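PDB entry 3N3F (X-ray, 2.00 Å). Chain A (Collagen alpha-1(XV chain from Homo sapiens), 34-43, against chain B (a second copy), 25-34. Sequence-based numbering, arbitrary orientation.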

ATOM      1  N   PHE A  34       7.443   2.496  -2.264  1.00 14.44           N
ATOM      2  CA  PHE A  34       7.530   3.781  -1.583  1.00 15.20           C
ATOM      3  C   PHE A  34       6.212   4.490  -1.829  1.00 13.96           C
ATOM      4  O   PHE A  34       5.427   4.072  -2.676  1.00 12.99           O
ATOM      5  N   ILE A  35       5.957   5.542  -1.069  1.00 12.28           N
ATOM      6  CA  ILE A  35       4.744   6.316  -1.252  1.00 13.03           C
ATOM      7  C   ILE A  35       5.174   7.765  -1.372  1.00 12.01           C
ATOM      8  O   ILE A  35       5.988   8.242  -0.589  1.00 11.86           O
ATOM      9  N   ARG A  36       4.639   8.450  -2.371  1.00 12.33           N
ATOM     10  CA  ARG A  36       4.947   9.850  -2.597  1.00 14.93           C
ATOM     11  C   ARG A  36       4.083  10.648  -1.617  1.00 16.27           C
ATOM     12  O   ARG A  36       2.858  10.540  -1.636  1.00 14.51           O
ATOM     13  N   VAL A  37       4.713  11.427  -0.747  1.00 17.19           N
ATOM     14  CA  VAL A  37       3.957  12.229   0.209  1.00 20.57           C
ATOM     15  C   VAL A  37       4.379  13.687   0.138  1.00 22.82           C
ATOM     16  O   VAL A  37       5.160  14.080  -0.724  1.00 23.51           O
ATOM     17  N   ARG A  38       3.851  14.491   1.048  1.00 27.41           N
ATOM     18  CA  ARG A  38       4.186  15.904   1.079  1.00 30.42           C
ATOM     19  C   ARG A  38       5.666  16.098   1.403  1.00 28.81           C
ATOM     20  O   ARG A  38       6.147  15.662   2.452  1.00 29.43           O
ATOM     21  N   ASP A  39       6.374  16.748   0.483  1.00 23.96           N
ATOM     22  CA  ASP A  39       7.797  17.048   0.621  1.00 23.15           C
ATOM     23  C   ASP A  39       8.747  15.862   0.534  1.00 22.05           C
ATOM     24  O   ASP A  39       9.883  15.937   1.004  1.00 21.70           O
ATOM     25  N   GLY A  40       8.300  14.767  -0.069  1.00 23.06           N
ATOM     26  CA  GLY A  40       9.184  13.625  -0.197  1.00 19.88           C
ATOM     27  C   GLY A  40       8.499  12.297  -0.422  1.00 15.98           C
ATOM     28  O   GLY A  40       7.471  12.213  -1.087  1.00 14.90           O
ATOM     29  N   TRP A  41       9.098  11.254   0.141  1.00 16.30           N
ATOM     30  CA  TRP A  41       8.584   9.901   0.033  1.00 16.14           C
ATOM     31  C   TRP A  41       8.759   9.219   1.380  1.00 14.83           C
ATOM     32  O   TRP A  41       9.478   9.706   2.254  1.00 15.17           O
ATOM     33  N   LYS A  42       8.099   8.080   1.529  1.00 14.34           N
ATOM     34  CA  LYS A  42       8.202   7.259   2.728  1.00 13.96           C
ATOM     35  C   LYS A  42       8.221   5.821   2.237  1.00 16.24           C
ATOM     36  O   LYS A  42       7.428   5.446   1.375  1.00 14.79           O
ATOM     37  N   LYS A  43       9.134   5.022   2.772  1.00 16.95           N
ATOM     38  CA  LYS A  43       9.259   3.633   2.360  1.00 18.82           C
ATOM     39  C   LYS A  43       8.220   2.748   3.029  1.00 18.90           C
ATOM     40  O   LYS A  43       8.005   2.835   4.236  1.00 19.16           O
TER
ATOM     41  N   ILE B  25      -6.117   4.643   2.622  1.00 14.19           N
ATOM     42  CA  ILE B  25      -6.465   5.957   3.159  1.00 12.35           C
ATOM     43  C   ILE B  25      -5.246   6.796   3.536  1.00 12.62           C
ATOM     44  O   ILE B  25      -4.463   6.424   4.404  1.00 14.24           O
ATOM     45  N   TYR B  26      -5.108   7.943   2.887  1.00 12.31           N
ATOM     46  CA  TYR B  26      -3.996   8.848   3.141  1.00 14.34           C
ATOM     47  C   TYR B  26      -4.430   9.951   4.094  1.00 15.61           C
ATOM     48  O   TYR B  26      -5.496  10.540   3.925  1.00 18.65           O
ATOM     49  N   LEU B  27      -3.619  10.216   5.112  1.00 15.39           N
ATOM     50  CA  LEU B  27      -3.928  11.283   6.053  1.00 17.38           C
ATOM     51  C   LEU B  27      -3.007  12.441   5.694  1.00 19.00           C
ATOM     52  O   LEU B  27      -1.800  12.386   5.935  1.00 19.03           O
ATOM     53  N   ARG B  28      -3.587  13.477   5.095  1.00 21.80           N
ATOM     54  CA  ARG B  28      -2.836  14.643   4.647  1.00 25.15           C
ATOM     55  C   ARG B  28      -1.974  15.308   5.712  1.00 24.93           C
ATOM     56  O   ARG B  28      -0.798  15.581   5.478  1.00 25.91           O
ATOM     57  N   ASP B  29      -2.550  15.555   6.881  1.00 28.90           N
ATOM     58  CA  ASP B  29      -1.825  16.212   7.964  1.00 30.23           C
ATOM     59  C   ASP B  29      -0.584  15.484   8.476  1.00 28.84           C
ATOM     60  O   ASP B  29       0.454  16.110   8.695  1.00 30.42           O
ATOM     61  N   SER B  30      -0.678  14.172   8.663  1.00 20.06           N
ATOM     62  CA  SER B  30       0.451  13.400   9.167  1.00 17.70           C
ATOM     63  C   SER B  30       1.182  12.596   8.086  1.00 18.04           C
ATOM     64  O   SER B  30       2.163  11.910   8.374  1.00 17.86           O
ATOM     65  N   THR B  31       0.708  12.697   6.848  1.00 17.45           N
ATOM     66  CA  THR B  31       1.289  11.971   5.724  1.00 17.81           C
ATOM     67  C   THR B  31       1.442  10.494   6.078  1.00 18.14           C
ATOM     68  O   THR B  31       2.493   9.889   5.862  1.00 17.30           O
ATOM     69  N   GLU B  32       0.380   9.927   6.644  1.00 20.29           N
ATOM     70  CA  GLU B  32       0.367   8.522   7.020  1.00 19.62           C
ATOM     71  C   GLU B  32      -0.656   7.793   6.168  1.00 19.15           C
ATOM     72  O   GLU B  32      -1.487   8.417   5.505  1.00 18.12           O
ATOM     73  N   PHE B  33      -0.594   6.469   6.188  1.00 17.00           N
ATOM     74  CA  PHE B  33      -1.516   5.668   5.404  1.00 17.43           C
ATOM     75  C   PHE B  33      -2.184   4.592   6.234  1.00 15.39           C
ATOM     76  O   PHE B  33      -1.561   3.975   7.099  1.00 15.68           O
ATOM     77  N   PHE B  34      -3.463   4.384   5.961  1.00 14.44           N
ATOM     78  CA  PHE B  34      -4.263   3.368   6.631  1.00 15.20           C
ATOM     79  C   PHE B  34      -4.970   2.585   5.541  1.00 13.96           C
ATOM     80  O   PHE B  34      -4.992   3.004   4.387  1.00 12.99           O
TER

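Packing of a β-hairpin of chain A (strands 34-37 and 40-43) against a hairpin of chain B (strands 25-27 and 32-34) in collagen alpha-1(XV), burying 389 Å² in all. Each hairpin holds itself together through its own backbone hydrogen bonds; none joins the two main chains, so every hydrogen bond across involves a side chain of chain A, in part reaching main-chain carbonyls of chain B. Strand alternation selects them: A:Ile35, A:Val37 and A:Lys42 direct CA-to-CB toward chain B, as does A:Arg38 in the turn, whereas A:Phe34, A:Trp41 and A:Lys43 are out of reach. From chain B, B:Tyr26, B:Thr31 and B:Phe33 point toward chain A, while B:Ile25, B:Leu27 and B:Phe34 stay out of reach.

Among the apolar contacts, A:Ile35 (chi1 p, chi2 t) extends CD1 to 3.9 Å from CD2 of B:Phe33, whose chi1 of -108° lies between wells. A:Val37 (m) meets two partners: its CG1 lies 4.0 Å from CE1 of B:Tyr26 (chi1 t), and its CB lies 4.0 Å from CB of B:Thr31. The CB of A:Val37 also comes within 3.6 Å of OH of B:Tyr26, a hydroxyl that is hydrogen-bonded elsewhere in the structure. These four residues and B:Thr31 are all buried.

A:Lys42 (m, t, t, t) makes the first polar link; it is nearly fully extended, which carries its ammonium across to the B:Thr31 corner. There NZ donates to OG1 of B:Thr31 at 2.8 Å and to the backbone O of B:Thr31 at 2.9 Å, gripping one residue by side chain and main chain. The chi1 p rotamer of B:Thr31 lets OG1 serve twice: it accepts from the lysine and donates to O of B:Ser30 at 2.6 Å. B:Thr31 gives up 79 Å², the largest area covered on any residue here.

A:Arg38 (t, t, p) makes the second polar link; with 73 Å² covered, it bends at chi3 and brings its guanidinium to the B:Arg28-B:Asp29 backbone. NH2 donates to O of B:Asp29 at 3.0 Å, with this carbonyl at the guanidinium edge, near its plane; O of B:Arg28 lies over one face, 3.7 Å from NH1. The CA-to-CB bond of B:Asp29 points away, and its carboxylate makes no contact with A:Arg38; the main-chain O is the acceptor. NH2 also lies 3.8 Å from CG2 of B:Thr31, so the methyl meets the arginine while OG1 meets the lysine.

Within chain A, A:Arg36, whose CA-to-CB bond points sideways, braces its own type II turn: NH1 donates to O of A:Val37 at 2.8 Å and, weakly, to O of A:Gly40 at 3.4 Å.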

ATOM      1  CB  PHE A  34       8.664   4.628  -2.162  1.00 17.09           C
ATOM      2  CG  PHE A  34      10.021   4.238  -1.670  1.00 19.37           C
ATOM      3  CD1 PHE A  34      10.589   4.886  -0.577  1.00 18.71           C
ATOM      4  CD2 PHE A  34      10.731   3.213  -2.287  1.00 18.40           C
ATOM      5  CE1 PHE A  34      11.844   4.517  -0.107  1.00 20.01           C
ATOM      6  CE2 PHE A  34      11.986   2.837  -1.823  1.00 18.58           C
ATOM      7  CZ  PHE A  34      12.544   3.490  -0.733  1.00 21.02           C
ATOM      8  CB  ILE A  35       3.786   6.183  -0.055  1.00 29.27           C
ATOM      9  CG1 ILE A  35       4.523   6.537   1.234  1.00 30.83           C
ATOM     10  CG2 ILE A  35       3.232   4.777   0.012  1.00 28.99           C
ATOM     11  CD1 ILE A  35       3.611   6.845   2.384  1.00 38.10           C
ATOM     12  CB  ARG A  36       4.585  10.224  -4.036  1.00 20.33           C
ATOM     13  CG  ARG A  36       5.615  11.059  -4.767  1.00 27.26           C
ATOM     14  CD  ARG A  36       5.968  12.284  -3.985  1.00 27.26           C
ATOM     15  NE  ARG A  36       6.450  13.370  -4.826  1.00 26.62           N
ATOM     16  CZ  ARG A  36       6.720  14.581  -4.356  1.00 27.56           C
ATOM     17  NH1 ARG A  36       6.554  14.829  -3.066  1.00 26.05           N
ATOM     18  NH2 ARG A  36       7.132  15.544  -5.168  1.00 28.67           N
ATOM     19  CB  VAL A  37       4.152  11.735   1.660  1.00 17.89           C
ATOM     20  CG1 VAL A  37       3.719  10.285   1.773  1.00 20.08           C
ATOM     21  CG2 VAL A  37       5.597  11.902   2.084  1.00 19.81           C
ATOM     22  CB  ARG A  38       3.324  16.614   2.123  1.00 38.28           C
ATOM     23  CG  ARG A  38       3.575  18.104   2.257  1.00 44.49           C
ATOM     24  CD  ARG A  38       2.688  18.672   3.353  1.00 49.51           C
ATOM     25  NE  ARG A  38       2.895  17.972   4.618  1.00 53.88           N
ATOM     26  CZ  ARG A  38       2.084  18.061   5.668  1.00 56.70           C
ATOM     27  NH1 ARG A  38       0.998  18.821   5.612  1.00 58.49           N
ATOM     28  NH2 ARG A  38       2.358  17.385   6.777  1.00 58.88           N
ATOM     29  CB  ASP A  39       8.048  17.810   1.925  1.00 44.89           C
ATOM     30  CG  ASP A  39       7.197  19.061   2.038  1.00 46.53           C
ATOM     31  OD1 ASP A  39       7.158  19.845   1.066  1.00 47.92           O
ATOM     32  OD2 ASP A  39       6.573  19.262   3.099  1.00 49.98           O
ATOM     33  CB  TRP A  41       9.380   9.089  -0.996  1.00 18.87           C
ATOM     34  CG  TRP A  41       9.571   9.720  -2.341  1.00 18.73           C
ATOM     35  CD1 TRP A  41       8.883   9.438  -3.487  1.00 19.20           C
ATOM     36  CD2 TRP A  41      10.562  10.689  -2.697  1.00 20.87           C
ATOM     37  NE1 TRP A  41       9.390  10.164  -4.537  1.00 21.44           N
ATOM     38  CE2 TRP A  41      10.423  10.941  -4.080  1.00 22.35           C
ATOM     39  CE3 TRP A  41      11.562  11.367  -1.982  1.00 22.66           C
ATOM     40  CZ2 TRP A  41      11.244  11.846  -4.764  1.00 23.67           C
ATOM     41  CZ3 TRP A  41      12.379  12.267  -2.665  1.00 22.62           C
ATOM     42  CH2 TRP A  41      12.214  12.496  -4.041  1.00 23.31           C
ATOM     43  CB  LYS A  42       7.011   7.484   3.660  1.00 15.16           C
ATOM     44  CG  LYS A  42       7.093   8.764   4.481  1.00 15.04           C
ATOM     45  CD  LYS A  42       5.932   8.853   5.465  1.00 13.10           C
ATOM     46  CE  LYS A  42       6.097  10.022   6.412  1.00 15.08           C
ATOM     47  NZ  LYS A  42       4.976  10.104   7.392  1.00 15.53           N
ATOM     48  CB  LYS A  43      10.661   3.108   2.687  1.00 22.02           C
ATOM     49  CG  LYS A  43      10.936   1.716   2.154  1.00 25.42           C
ATOM     50  CD  LYS A  43      12.396   1.328   2.314  1.00 27.06           C
ATOM     51  CE  LYS A  43      12.694   0.037   1.570  1.00 28.65           C
ATOM     52  NZ  LYS A  43      14.140  -0.298   1.583  1.00 30.33           N
TER
ATOM     53  CB  ILE B  25      -7.357   5.818   4.413  1.00 14.09           C
ATOM     54  CG1 ILE B  25      -8.607   5.000   4.080  1.00 14.82           C
ATOM     55  CG2 ILE B  25      -7.738   7.204   4.931  1.00 13.77           C
ATOM     56  CD1 ILE B  25      -9.509   4.754   5.276  1.00 15.53           C
ATOM     57  CB  TYR B  26      -3.528   9.458   1.816  1.00 12.63           C
ATOM     58  CG  TYR B  26      -2.404  10.475   1.906  1.00 16.41           C
ATOM     59  CD1 TYR B  26      -1.191  10.159   2.515  1.00 13.60           C
ATOM     60  CD2 TYR B  26      -2.519  11.717   1.278  1.00 15.16           C
ATOM     61  CE1 TYR B  26      -0.115  11.047   2.486  1.00 17.22           C
ATOM     62  CE2 TYR B  26      -1.449  12.612   1.243  1.00 17.66           C
ATOM     63  CZ  TYR B  26      -0.250  12.267   1.844  1.00 18.48           C
ATOM     64  OH  TYR B  26       0.822  13.121   1.770  1.00 19.05           O
ATOM     65  CB  LEU B  27      -3.693  10.826   7.495  1.00 20.06           C
ATOM     66  CG  LEU B  27      -4.513   9.607   7.937  1.00 18.20           C
ATOM     67  CD1 LEU B  27      -4.379   9.436   9.440  1.00 19.63           C
ATOM     68  CD2 LEU B  27      -5.984   9.795   7.565  1.00 19.70           C
ATOM     69  CB  ARG B  28      -3.792  15.679   4.032  1.00 24.54           C
ATOM     70  CG  ARG B  28      -4.552  15.175   2.803  1.00 24.78           C
ATOM     71  CD  ARG B  28      -5.237  16.312   2.054  1.00 25.99           C
ATOM     72  NE  ARG B  28      -6.224  17.014   2.871  1.00 28.15           N
ATOM     73  CZ  ARG B  28      -7.503  16.663   2.986  1.00 29.58           C
ATOM     74  NH1 ARG B  28      -7.977  15.609   2.331  1.00 29.06           N
ATOM     75  NH2 ARG B  28      -8.311  17.368   3.766  1.00 30.04           N
ATOM     76  CB  ASP B  29      -2.778  16.492   9.129  1.00 36.89           C
ATOM     77  CG  ASP B  29      -3.718  17.652   8.845  1.00 41.65           C
ATOM     78  OD1 ASP B  29      -4.292  17.706   7.735  1.00 42.24           O
ATOM     79  OD2 ASP B  29      -3.891  18.510   9.738  1.00 45.05           O
ATOM     80  CB  SER B  30      -0.031  12.455  10.269  1.00 24.17           C
ATOM     81  OG  SER B  30      -1.048  11.591   9.791  1.00 24.00           O
ATOM     82  CB  THR B  31       2.666  12.553   5.290  1.00 21.64           C
ATOM     83  OG1 THR B  31       3.652  12.298   6.295  1.00 20.64           O
ATOM     84  CG2 THR B  31       2.555  14.054   5.062  1.00 24.16           C
ATOM     85  CB  GLU B  32       0.014   8.359   8.501  1.00 26.85           C
ATOM     86  CG  GLU B  32       1.047   8.941   9.443  1.00 31.77           C
ATOM     87  CD  GLU B  32       0.742   8.652  10.899  1.00 34.78           C
ATOM     88  OE1 GLU B  32      -0.359   9.016  11.365  1.00 37.05           O
ATOM     89  OE2 GLU B  32       1.610   8.066  11.578  1.00 39.66           O
ATOM     90  CB  PHE B  33      -0.778   5.025   4.229  1.00 23.92           C
ATOM     91  CG  PHE B  33      -1.123   5.620   2.892  1.00 25.47           C
ATOM     92  CD1 PHE B  33      -2.256   5.197   2.200  1.00 26.14           C
ATOM     93  CD2 PHE B  33      -0.314   6.594   2.319  1.00 27.84           C
ATOM     94  CE1 PHE B  33      -2.577   5.737   0.952  1.00 26.79           C
ATOM     95  CE2 PHE B  33      -0.625   7.142   1.072  1.00 26.69           C
ATOM     96  CZ  PHE B  33      -1.757   6.712   0.388  1.00 26.71           C
ATOM     97  CB  PHE B  34      -5.313   4.012   7.538  1.00 17.09           C
ATOM     98  CG  PHE B  34      -4.769   4.493   8.846  1.00 19.37           C
ATOM     99  CD1 PHE B  34      -4.824   3.682   9.975  1.00 18.71           C
ATOM    100  CD2 PHE B  34      -4.185   5.752   8.950  1.00 18.40           C
ATOM    101  CE1 PHE B  34      -4.306   4.120  11.189  1.00 20.01           C
ATOM    102  CE2 PHE B  34      -3.664   6.197  10.159  1.00 18.58           C
ATOM    103  CZ  PHE B  34      -3.725   5.381  11.281  1.00 21.02           C
TER